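Local coordinates for uncharacterized conserved protein of COG5135 (Nostoc punctiforme, PDB 2I51) that binds flavin mononucleotide and is probably a flavin-dependent oxidoreductase of the pyridoxamine 5'-phosphate oxidase type whose substrate is not known, at residues A39-V44 with A66-Q71. Residues are numbered along the deposited sequence; the frame is centred on the assembly and turned at random.
Sequences ANRTLV and ADQIQQ. With FMN (flavin mononucleotide), chain C.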
ATOM      1  N   ALA A  39       3.177   1.459  -8.459  1.00 14.69           N
ATOM      2  CA  ALA A  39       1.741   1.773  -8.335  1.00 16.00           C
ATOM      3  C   ALA A  39       1.245   1.016  -7.129  1.00 15.89           C
ATOM      4  O   ALA A  39       1.752  -0.045  -6.803  1.00 17.27           O
ATOM      5  CB  ALA A  39       0.937   1.377  -9.602  1.00 17.46           C
ATOM      6  N   ASN A  40       0.280   1.579  -6.448  1.00 12.94           N
ATOM      7  CA  ASN A  40      -0.163   1.036  -5.169  1.00 13.35           C
ATOM      8  C   ASN A  40      -1.632   1.368  -4.963  1.00 14.81           C
ATOM      9  O   ASN A  40      -1.999   2.523  -5.035  1.00 16.07           O
ATOM     10  CB  ASN A  40       0.688   1.682  -4.082  1.00 14.40           C
ATOM     11  CG  ASN A  40       0.715   0.903  -2.768  1.00 16.91           C
ATOM     12  OD1 ASN A  40       0.222  -0.225  -2.675  1.00 16.64           O
ATOM     13  ND2 ASN A  40       1.356   1.533  -1.723  1.00 17.16           N
ATOM     14  N   ARG A  41      -2.450   0.355  -4.674  1.00 13.29           N
ATOM     15  CA  ARG A  41      -3.889   0.591  -4.421  1.00 13.53           C
ATOM     16  C   ARG A  41      -4.460  -0.453  -3.525  1.00 13.01           C
ATOM     17  O   ARG A  41      -3.950  -1.569  -3.440  1.00 14.64           O
ATOM     18  CB  ARG A  41      -4.681   0.654  -5.720  1.00 14.98           C
ATOM     19  CG  ARG A  41      -5.022  -0.653  -6.334  1.00 14.45           C
ATOM     20  CD  ARG A  41      -3.847  -1.385  -6.955  1.00 14.32           C
ATOM     21  NE  ARG A  41      -3.312  -0.757  -8.148  1.00 14.18           N
ATOM     22  CZ  ARG A  41      -2.155  -1.023  -8.751  1.00 13.73           C
ATOM     23  NH1 ARG A  41      -1.202  -1.772  -8.169  1.00 16.14           N
ATOM     24  NH2 ARG A  41      -1.917  -0.479  -9.912  1.00 17.41           N
ATOM     25  N   THR A  42      -5.578  -0.111  -2.891  1.00 13.52           N
ATOM     26  CA  THR A  42      -6.257  -1.009  -1.999  1.00 13.52           C
ATOM     27  C   THR A  42      -7.125  -2.002  -2.772  1.00 15.19           C
ATOM     28  O   THR A  42      -7.796  -1.598  -3.752  1.00 14.27           O
ATOM     29  CB  THR A  42      -7.127  -0.228  -0.993  1.00 15.18           C
ATOM     30  OG1 THR A  42      -6.287   0.696  -0.271  1.00 16.01           O
ATOM     31  CG2 THR A  42      -7.819  -1.158   0.021  1.00 15.59           C
ATOM     32  N   LEU A  43      -7.116  -3.256  -2.323  1.00 15.31           N
ATOM     33  CA  LEU A  43      -8.028  -4.267  -2.796  1.00 14.88           C
ATOM     34  C   LEU A  43      -8.653  -4.956  -1.609  1.00 15.71           C
ATOM     35  O   LEU A  43      -8.122  -4.916  -0.510  1.00 16.09           O
ATOM     36  CB  LEU A  43      -7.314  -5.369  -3.576  1.00 15.35           C
ATOM     37  CG  LEU A  43      -6.356  -4.927  -4.669  1.00 21.87           C
ATOM     38  CD1 LEU A  43      -5.580  -6.165  -5.226  1.00 22.20           C
ATOM     39  CD2 LEU A  43      -7.158  -4.238  -5.671  1.00 21.42           C
ATOM     40  N   VAL A  44      -9.783  -5.635  -1.803  1.00 15.60           N
ATOM     41  CA  VAL A  44     -10.368  -6.529  -0.795  1.00 15.54           C
ATOM     42  C   VAL A  44      -9.824  -7.932  -0.905  1.00 15.44           C
ATOM     43  O   VAL A  44      -9.865  -8.529  -1.994  1.00 15.79           O
ATOM     44  CB  VAL A  44     -11.901  -6.601  -1.006  1.00 15.63           C
ATOM     45  CG1 VAL A  44     -12.564  -7.564   0.035  1.00 19.86           C
ATOM     46  CG2 VAL A  44     -12.532  -5.192  -0.926  1.00 19.44           C
ATOM     47  N   ALA A  66      -4.448  -4.033 -14.693  1.00 19.83           N
ATOM     48  CA  ALA A  66      -4.502  -5.242 -15.556  1.00 21.01           C
ATOM     49  C   ALA A  66      -3.337  -5.279 -16.519  1.00 21.96           C
ATOM     50  O   ALA A  66      -2.645  -6.295 -16.614  1.00 21.14           O
ATOM     51  CB  ALA A  66      -5.862  -5.359 -16.285  1.00 23.26           C
ATOM     52  N   ASP A  67      -3.072  -4.173 -17.203  1.00 21.63           N
ATOM     53  CA  ASP A  67      -1.965  -4.170 -18.142  1.00 21.26           C
ATOM     54  C   ASP A  67      -0.627  -4.194 -17.424  1.00 21.95           C
ATOM     55  O   ASP A  67       0.340  -4.801 -17.872  1.00 21.06           O
ATOM     56  CB  ASP A  67      -1.993  -2.954 -19.056  1.00 23.71           C
ATOM     57  CG  ASP A  67      -0.935  -3.034 -20.115  1.00 33.65           C
ATOM     58  OD1 ASP A  67      -1.035  -3.946 -20.971  1.00 44.48           O
ATOM     59  OD2 ASP A  67       0.024  -2.231 -20.064  1.00 45.05           O
ATOM     60  N   GLN A  68      -0.561  -3.542 -16.265  1.00 19.08           N
ATOM     61  CA  GLN A  68       0.700  -3.549 -15.516  1.00 18.35           C
ATOM     62  C   GLN A  68       1.051  -4.992 -15.147  1.00 18.97           C
ATOM     63  O   GLN A  68       2.203  -5.400 -15.255  1.00 19.62           O
ATOM     64  CB  GLN A  68       0.610  -2.723 -14.228  1.00 18.19           C
ATOM     65  CG  GLN A  68       0.336  -1.201 -14.450  1.00 15.55           C
ATOM     66  CD  GLN A  68      -0.095  -0.477 -13.206  1.00 16.12           C
ATOM     67  OE1 GLN A  68      -0.028  -1.006 -12.093  1.00 17.49           O
ATOM     68  NE2 GLN A  68      -0.553   0.761 -13.383  1.00 17.90           N
ATOM     69  N   ILE A  69       0.063  -5.748 -14.693  1.00 18.64           N
ATOM     70  CA  ILE A  69       0.277  -7.125 -14.244  1.00 18.47           C
ATOM     71  C   ILE A  69       0.665  -8.026 -15.412  1.00 20.21           C
ATOM     72  O   ILE A  69       1.544  -8.889 -15.295  1.00 19.64           O
ATOM     73  CB  ILE A  69      -0.972  -7.620 -13.493  1.00 17.55           C
ATOM     74  CG1 ILE A  69      -1.093  -6.840 -12.187  1.00 18.01           C
ATOM     75  CG2 ILE A  69      -0.935  -9.120 -13.232  1.00 19.15           C
ATOM     76  CD1 ILE A  69      -2.421  -6.946 -11.484  1.00 20.02           C
ATOM     77  N   GLN A  70       0.013  -7.844 -16.552  1.00 19.19           N
ATOM     78  CA  GLN A  70       0.369  -8.627 -17.715  1.00 20.70           C
ATOM     79  C   GLN A  70       1.817  -8.439 -18.122  1.00 22.44           C
ATOM     80  O   GLN A  70       2.468  -9.394 -18.551  1.00 26.01           O
ATOM     81  CB  GLN A  70      -0.574  -8.279 -18.877  1.00 23.14           C
ATOM     82  CG  GLN A  70      -2.020  -8.657 -18.560  1.00 31.58           C
ATOM     83  N   GLN A  71       2.335  -7.216 -17.994  1.00 20.68           N
ATOM     84  CA  GLN A  71       3.730  -6.952 -18.341  1.00 21.29           C
ATOM     85  C   GLN A  71       4.731  -7.340 -17.249  1.00 21.72           C
ATOM     86  O   GLN A  71       5.851  -7.724 -17.560  1.00 24.11           O
ATOM     87  CB  GLN A  71       3.935  -5.494 -18.765  1.00 22.28           C
ATOM     88  CG  GLN A  71       3.088  -5.110 -19.965  1.00 23.14           C
ATOM     89  CD  GLN A  71       3.529  -3.807 -20.631  1.00 28.40           C
ATOM     90  OE1 GLN A  71       4.721  -3.561 -20.821  1.00 44.05           O
ATOM     91  NE2 GLN A  71       2.554  -2.975 -20.998  1.00 39.76           N
TER
HETATM   92  N1  FMN C 300     -10.176  -2.330  -6.943  1.00 10.57           N
HETATM   93  C2  FMN C 300     -10.154  -3.568  -7.468  1.00 13.59           C
HETATM   94  O2  FMN C 300      -9.791  -3.781  -8.629  1.00 15.73           O
HETATM   95  N3  FMN C 300     -10.493  -4.647  -6.676  1.00 13.29           N
HETATM   96  C4  FMN C 300     -10.886  -4.514  -5.377  1.00 13.00           C
HETATM   97  O4  FMN C 300     -11.060  -5.532  -4.610  1.00 13.19           O
HETATM   98  C4A FMN C 300     -10.914  -3.243  -4.824  1.00 11.01           C
HETATM   99  N5  FMN C 300     -11.329  -3.042  -3.518  1.00 12.49           N
HETATM  100  C5A FMN C 300     -11.141  -1.751  -2.957  1.00 11.36           C
HETATM  101  C6  FMN C 300     -11.435  -1.557  -1.624  1.00 11.20           C
HETATM  102  C7  FMN C 300     -11.301  -0.303  -1.006  1.00 11.07           C
HETATM  103  C7M FMN C 300     -11.383  -0.185   0.494  1.00 13.80           C
HETATM  104  C8  FMN C 300     -10.909   0.762  -1.816  1.00 10.38           C
HETATM  105  C8M FMN C 300     -10.498   2.083  -1.154  1.00 12.84           C
HETATM  106  C9  FMN C 300     -10.631   0.573  -3.171  1.00 11.36           C
HETATM  107  C9A FMN C 300     -10.787  -0.676  -3.755  1.00 11.44           C
HETATM  108  N10 FMN C 300     -10.542  -0.887  -5.093  1.00 12.20           N
HETATM  109  C10 FMN C 300     -10.541  -2.141  -5.622  1.00 11.26           C
HETATM  110  C1' FMN C 300     -10.292   0.280  -6.042  1.00 12.17           C
HETATM  111  C2' FMN C 300      -8.776   0.397  -6.244  1.00 12.35           C
HETATM  112  O2' FMN C 300      -8.131   0.853  -5.028  1.00 11.53           O
HETATM  113  C3' FMN C 300      -8.380   1.284  -7.441  1.00 13.45           C
HETATM  114  O3' FMN C 300      -9.027   2.531  -7.282  1.00 14.05           O
HETATM  115  C4' FMN C 300      -8.894   0.600  -8.725  1.00 15.24           C
HETATM  116  O4' FMN C 300      -8.714  -0.819  -8.748  1.00 16.35           O
HETATM  117  C5' FMN C 300      -8.093   1.175  -9.892  1.00 15.93           C
HETATM  118  O5' FMN C 300      -6.714   0.896  -9.685  1.00 13.89           O
HETATM  119  P   FMN C 300      -5.727   0.831 -10.908  1.00 15.46           P
HETATM  120  O1P FMN C 300      -5.990  -0.365 -11.751  1.00 16.15           O
HETATM  121  O2P FMN C 300      -5.973   2.142 -11.720  1.00 19.37           O
HETATM  122  O3P FMN C 300      -4.339   0.906 -10.360  1.00 16.60           O
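Gln68 OE1 is gripped by side chains from two neighbouring strands: Arg41 NH2 donates to it at 2.9 Å, and Thr31 OG1, on strand 26-32, also hydrogen-bonds to it. The arginine bond is moderately bent, 150° at the hydrogen; its donor is tilted off the carbonyl plane, and guanidinium and amide are turned 45° against each other. On the arginine, the amide oxygen lies at the guanidinium edge, and so does FMN O3P. NE and NH2 of Arg41 fork onto FMN O3P, at 3.0 Å and 2.8 Å, so NH2 serves phosphate and glutamine at once. NH1 goes to Leu29 O and Thr31 OG1, which leaves the group little freedom to rotate. To get there the Arg41 chain folds back along the strand, bent at chi2 (-72°) and chi3, whereas Gln68 reaches out extended from the helix. Ala39 CB comes up beside the amide oxygen, 3.6 Å from Gln68 OE1. A leucine in place of Arg41 would probably leave O3P without this two-pronged clamp and Gln68 OE1 with one donor fewer, held by Thr31 OG1. Further along the strand, Thr42 O accepts from the ribityl O2' of FMN and Val44 N donates to FMN O4 at 3.1 Å. Strand 38-44 and helix 64-71, whose Lys65 NZ also bonds FMN, thus frame the phosphate end of the cofactor site in the FMN-binding split-barrel fold of the pyridoxamine 5'-phosphate oxidase family.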